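Local structure of antitoxin epsilon (Streptococcus pyogenes, 1GVN) at residues 24-34 with 77-88. The protein neutralises the cognate zeta toxin as the antitoxin of a plasmid-borne type II toxin-antitoxin system that kills plasmid-free cells. Sequence-based numbering, arbitrary orientation.
Sequences RVLNYVLNHEL and NRYSKQVLNKEK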
# COMPACT_ATOMS: atom_id res chain seq x y z
N ARG A 24 2.43 13.03 6.20
CA ARG A 24 2.68 12.42 7.51
C ARG A 24 3.91 11.53 7.38
O ARG A 24 4.83 11.59 8.19
CB ARG A 24 1.48 11.58 7.95
CG ARG A 24 1.70 10.79 9.24
CD ARG A 24 0.48 9.92 9.57
NE ARG A 24 -0.72 10.74 9.67
CZ ARG A 24 -1.85 10.50 9.00
NH1 ARG A 24 -1.94 9.48 8.16
NH2 ARG A 24 -2.89 11.32 9.14
N VAL A 25 3.92 10.69 6.35
CA VAL A 25 5.03 9.78 6.12
C VAL A 25 6.32 10.52 5.80
O VAL A 25 7.38 10.19 6.34
CB VAL A 25 4.70 8.79 4.98
CG1 VAL A 25 5.89 7.86 4.74
CG2 VAL A 25 3.47 7.98 5.35
N LEU A 26 6.24 11.51 4.92
CA LEU A 26 7.43 12.29 4.56
C LEU A 26 8.01 12.95 5.81
O LEU A 26 9.21 12.88 6.05
CB LEU A 26 7.08 13.37 3.53
CG LEU A 26 8.26 14.28 3.14
CD1 LEU A 26 9.37 13.46 2.46
CD2 LEU A 26 7.77 15.38 2.21
N ASN A 27 7.15 13.59 6.59
CA ASN A 27 7.60 14.26 7.81
C ASN A 27 8.35 13.32 8.74
O ASN A 27 9.40 13.67 9.29
CB ASN A 27 6.42 14.88 8.57
CG ASN A 27 6.27 16.36 8.30
OD1 ASN A 27 7.27 17.07 8.13
ND2 ASN A 27 5.03 16.84 8.27
N TYR A 28 7.80 12.12 8.92
CA TYR A 28 8.41 11.13 9.80
C TYR A 28 9.79 10.71 9.28
O TYR A 28 10.77 10.72 10.02
CB TYR A 28 7.49 9.92 9.91
CG TYR A 28 7.98 8.82 10.82
CD1 TYR A 28 8.98 7.94 10.40
CD2 TYR A 28 7.44 8.64 12.09
CE1 TYR A 28 9.41 6.89 11.21
CE2 TYR A 28 7.86 7.59 12.91
CZ TYR A 28 8.84 6.73 12.46
OH TYR A 28 9.24 5.67 13.25
N VAL A 29 9.85 10.36 8.00
CA VAL A 29 11.11 9.94 7.39
C VAL A 29 12.17 11.02 7.53
O VAL A 29 13.31 10.73 7.89
CB VAL A 29 10.90 9.59 5.89
CG1 VAL A 29 12.25 9.43 5.19
CG2 VAL A 29 10.10 8.30 5.78
N LEU A 30 11.80 12.27 7.26
CA LEU A 30 12.76 13.36 7.37
C LEU A 30 13.13 13.63 8.83
O LEU A 30 14.31 13.79 9.16
CB LEU A 30 12.19 14.63 6.73
CG LEU A 30 11.99 14.57 5.21
CD1 LEU A 30 11.39 15.89 4.72
CD2 LEU A 30 13.32 14.29 4.52
N ASN A 31 12.13 13.67 9.70
CA ASN A 31 12.39 13.92 11.10
C ASN A 31 13.29 12.87 11.72
O ASN A 31 14.12 13.18 12.57
CB ASN A 31 11.07 14.03 11.89
CG ASN A 31 10.34 15.35 11.62
OD1 ASN A 31 10.93 16.43 11.66
ND2 ASN A 31 9.03 15.26 11.36
N HIS A 32 13.14 11.62 11.29
CA HIS A 32 13.98 10.56 11.84
C HIS A 32 15.26 10.35 11.05
O HIS A 32 16.01 9.41 11.31
CB HIS A 32 13.19 9.25 11.95
CG HIS A 32 12.12 9.30 13.00
ND1 HIS A 32 10.94 9.98 12.83
CD2 HIS A 32 12.10 8.82 14.26
CE1 HIS A 32 10.24 9.93 13.94
NE2 HIS A 32 10.92 9.23 14.83
N GLU A 33 15.50 11.24 10.10
CA GLU A 33 16.70 11.17 9.28
C GLU A 33 16.94 9.79 8.67
O GLU A 33 18.07 9.32 8.57
CB GLU A 33 17.91 11.60 10.11
CG GLU A 33 17.77 13.03 10.64
CD GLU A 33 18.90 13.46 11.55
OE1 GLU A 33 20.02 12.94 11.39
OE2 GLU A 33 18.66 14.34 12.41
N LEU A 34 15.86 9.14 8.25
CA LEU A 34 15.97 7.82 7.64
C LEU A 34 16.51 7.96 6.22
O LEU A 34 16.16 8.90 5.50
CB LEU A 34 14.61 7.13 7.62
CG LEU A 34 13.97 6.90 8.99
CD1 LEU A 34 12.60 6.25 8.80
CD2 LEU A 34 14.86 6.02 9.86
N ASN A 77 -4.01 5.66 5.27
CA ASN A 77 -4.14 6.66 6.32
C ASN A 77 -4.10 5.89 7.64
O ASN A 77 -3.38 6.24 8.57
CB ASN A 77 -5.47 7.42 6.18
CG ASN A 77 -5.62 8.55 7.18
OD1 ASN A 77 -4.67 9.27 7.47
ND2 ASN A 77 -6.83 8.72 7.71
N ARG A 78 -4.86 4.80 7.68
CA ARG A 78 -4.92 3.95 8.87
C ARG A 78 -3.58 3.27 9.13
O ARG A 78 -3.07 3.30 10.25
CB ARG A 78 -6.00 2.86 8.70
CG ARG A 78 -7.44 3.38 8.68
CD ARG A 78 -8.42 2.21 8.76
NE ARG A 78 -8.43 1.38 7.56
CZ ARG A 78 -9.20 1.60 6.50
NH1 ARG A 78 -10.04 2.63 6.49
NH2 ARG A 78 -9.14 0.80 5.45
N TYR A 79 -3.02 2.65 8.10
CA TYR A 79 -1.75 1.94 8.23
C TYR A 79 -0.57 2.83 8.65
O TYR A 79 0.22 2.44 9.51
CB TYR A 79 -1.41 1.23 6.92
CG TYR A 79 -0.08 0.50 6.97
CD1 TYR A 79 0.11 -0.59 7.82
CD2 TYR A 79 0.99 0.92 6.18
CE1 TYR A 79 1.35 -1.24 7.89
CE2 TYR A 79 2.22 0.29 6.25
CZ TYR A 79 2.39 -0.78 7.10
OH TYR A 79 3.63 -1.36 7.19
N SER A 80 -0.45 4.01 8.05
CA SER A 80 0.65 4.91 8.37
C SER A 80 0.64 5.28 9.86
O SER A 80 1.70 5.34 10.50
CB SER A 80 0.60 6.17 7.51
OG SER A 80 -0.59 6.90 7.73
N LYS A 81 -0.54 5.53 10.40
CA LYS A 81 -0.66 5.90 11.80
C LYS A 81 -0.11 4.81 12.72
O LYS A 81 0.33 5.09 13.83
CB LYS A 81 -2.12 6.18 12.16
CG LYS A 81 -2.71 7.38 11.44
CD LYS A 81 -4.14 7.64 11.89
CE LYS A 81 -4.74 8.83 11.16
NZ LYS A 81 -6.15 9.06 11.56
N GLN A 82 -0.12 3.56 12.25
CA GLN A 82 0.38 2.44 13.04
C GLN A 82 1.89 2.25 12.93
O GLN A 82 2.58 2.13 13.94
CB GLN A 82 -0.31 1.13 12.61
CG GLN A 82 0.02 -0.06 13.51
CD GLN A 82 -0.57 -1.37 13.04
OE1 GLN A 82 -1.71 -1.43 12.58
NE2 GLN A 82 0.20 -2.45 13.18
N VAL A 83 2.41 2.22 11.71
CA VAL A 83 3.84 2.01 11.51
C VAL A 83 4.75 3.13 11.99
O VAL A 83 5.90 2.88 12.35
CB VAL A 83 4.17 1.74 10.03
CG1 VAL A 83 3.63 0.40 9.63
CG2 VAL A 83 3.57 2.84 9.17
N LEU A 84 4.25 4.35 11.98
CA LEU A 84 5.04 5.49 12.42
C LEU A 84 5.07 5.47 13.94
O LEU A 84 4.53 6.35 14.60
CB LEU A 84 4.43 6.79 11.87
CG LEU A 84 4.33 6.74 10.33
CD1 LEU A 84 3.77 8.04 9.79
CD2 LEU A 84 5.71 6.48 9.75
N ASN A 85 5.77 4.46 14.49
CA ASN A 85 5.83 4.13 15.91
C ASN A 85 6.98 4.85 16.59
O ASN A 85 6.79 5.31 17.77
CB ASN A 85 5.96 2.62 16.10
CG ASN A 85 5.95 2.22 17.56
OD1 ASN A 85 5.35 2.89 18.39
ND2 ASN A 85 6.62 1.11 17.87
N LYS A 86 8.18 4.90 16.06
CA LYS A 86 9.31 5.53 16.74
C LYS A 86 9.07 6.98 17.11
O LYS A 86 8.43 7.73 16.37
CB LYS A 86 10.58 5.39 15.89
CG LYS A 86 11.20 4.00 15.97
CD LYS A 86 12.36 3.82 15.02
CE LYS A 86 11.89 3.76 13.58
NZ LYS A 86 13.00 3.44 12.65
N GLU A 87 9.56 7.37 18.28
CA GLU A 87 9.40 8.73 18.80
C GLU A 87 10.60 9.59 18.42
O GLU A 87 11.43 9.19 17.60
CB GLU A 87 9.26 8.68 20.32
CG GLU A 87 8.89 10.00 20.97
CD GLU A 87 9.15 10.01 22.46
OE1 GLU A 87 10.33 9.96 22.86
OE2 GLU A 87 8.17 10.06 23.23
N LYS A 88 10.67 10.78 19.02
CA LYS A 88 11.74 11.77 18.82
C LYS A 88 11.33 12.95 17.96
O LYS A 88 10.28 12.94 17.31
CB LYS A 88 13.00 11.12 18.23
CG LYS A 88 13.37 11.59 16.82
CD LYS A 88 14.66 10.95 16.34
CE LYS A 88 15.12 11.56 15.02
NZ LYS A 88 15.40 13.01 15.17
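The Tyr28 ring lies between Leu84 on one face and the His32 imidazole on the other, where segments 24-31 and 77-83, nearly parallel (20°), end helices 5-31 and 63-83 of the three-helix antitoxin. Leu84 CD2 makes a CH-pi contact, 3.5 Å from the Tyr28 ring centroid. On the other face, His32 ND1 sits over the ring centre and donates to Tyr28 O at 2.9 Å, with that oxygen near the imidazole plane. His32 NE2 reaches Glu87 O at 2.8 Å, from above that carbonyl's plane, and bonds weakly to Lys86 O; carbonyl partners at both nitrogens would favour a protonated ring. Glu87 and Lys88 are poorly ordered, so their bonds are less certain. Helix 5-31 ends in a Schellman motif with Glu33 at C-prime, and 63-83 just before Leu84, centre of an inverse gamma turn; the tail 85-88 runs on and crosses to the end of the first helix. Along it Lys86 N bonds weakly to Tyr28 OH, whose stronger partner is Glu43 of helix 42-54. Lys88 bends at its last torsion to bring NZ 2.9 Å from Asn31 O.

Leu84 CD1 packs 3.5 Å from Arg24 CG, and Val25 CG2 meets Ser80 CB. Arg24 starts with CG anti to the backbone N (chi1 174°) and bends at chi3, carrying its guanidinium to the second helix. One face of that group lies against the Lys81 chain; beyond the two segments, Lys81 NZ and Asn77 ND2 each bind an acidic side chain of another protein of the assembly, by salt bridge and hydrogen bond respectively. At the guanidinium edge, NH1 reaches Ser80 OG at 2.9 Å, and Asn77 OD1 takes two N-H groups, from Arg24 NH1 at 2.8 Å and NH2 at 3.2 Å.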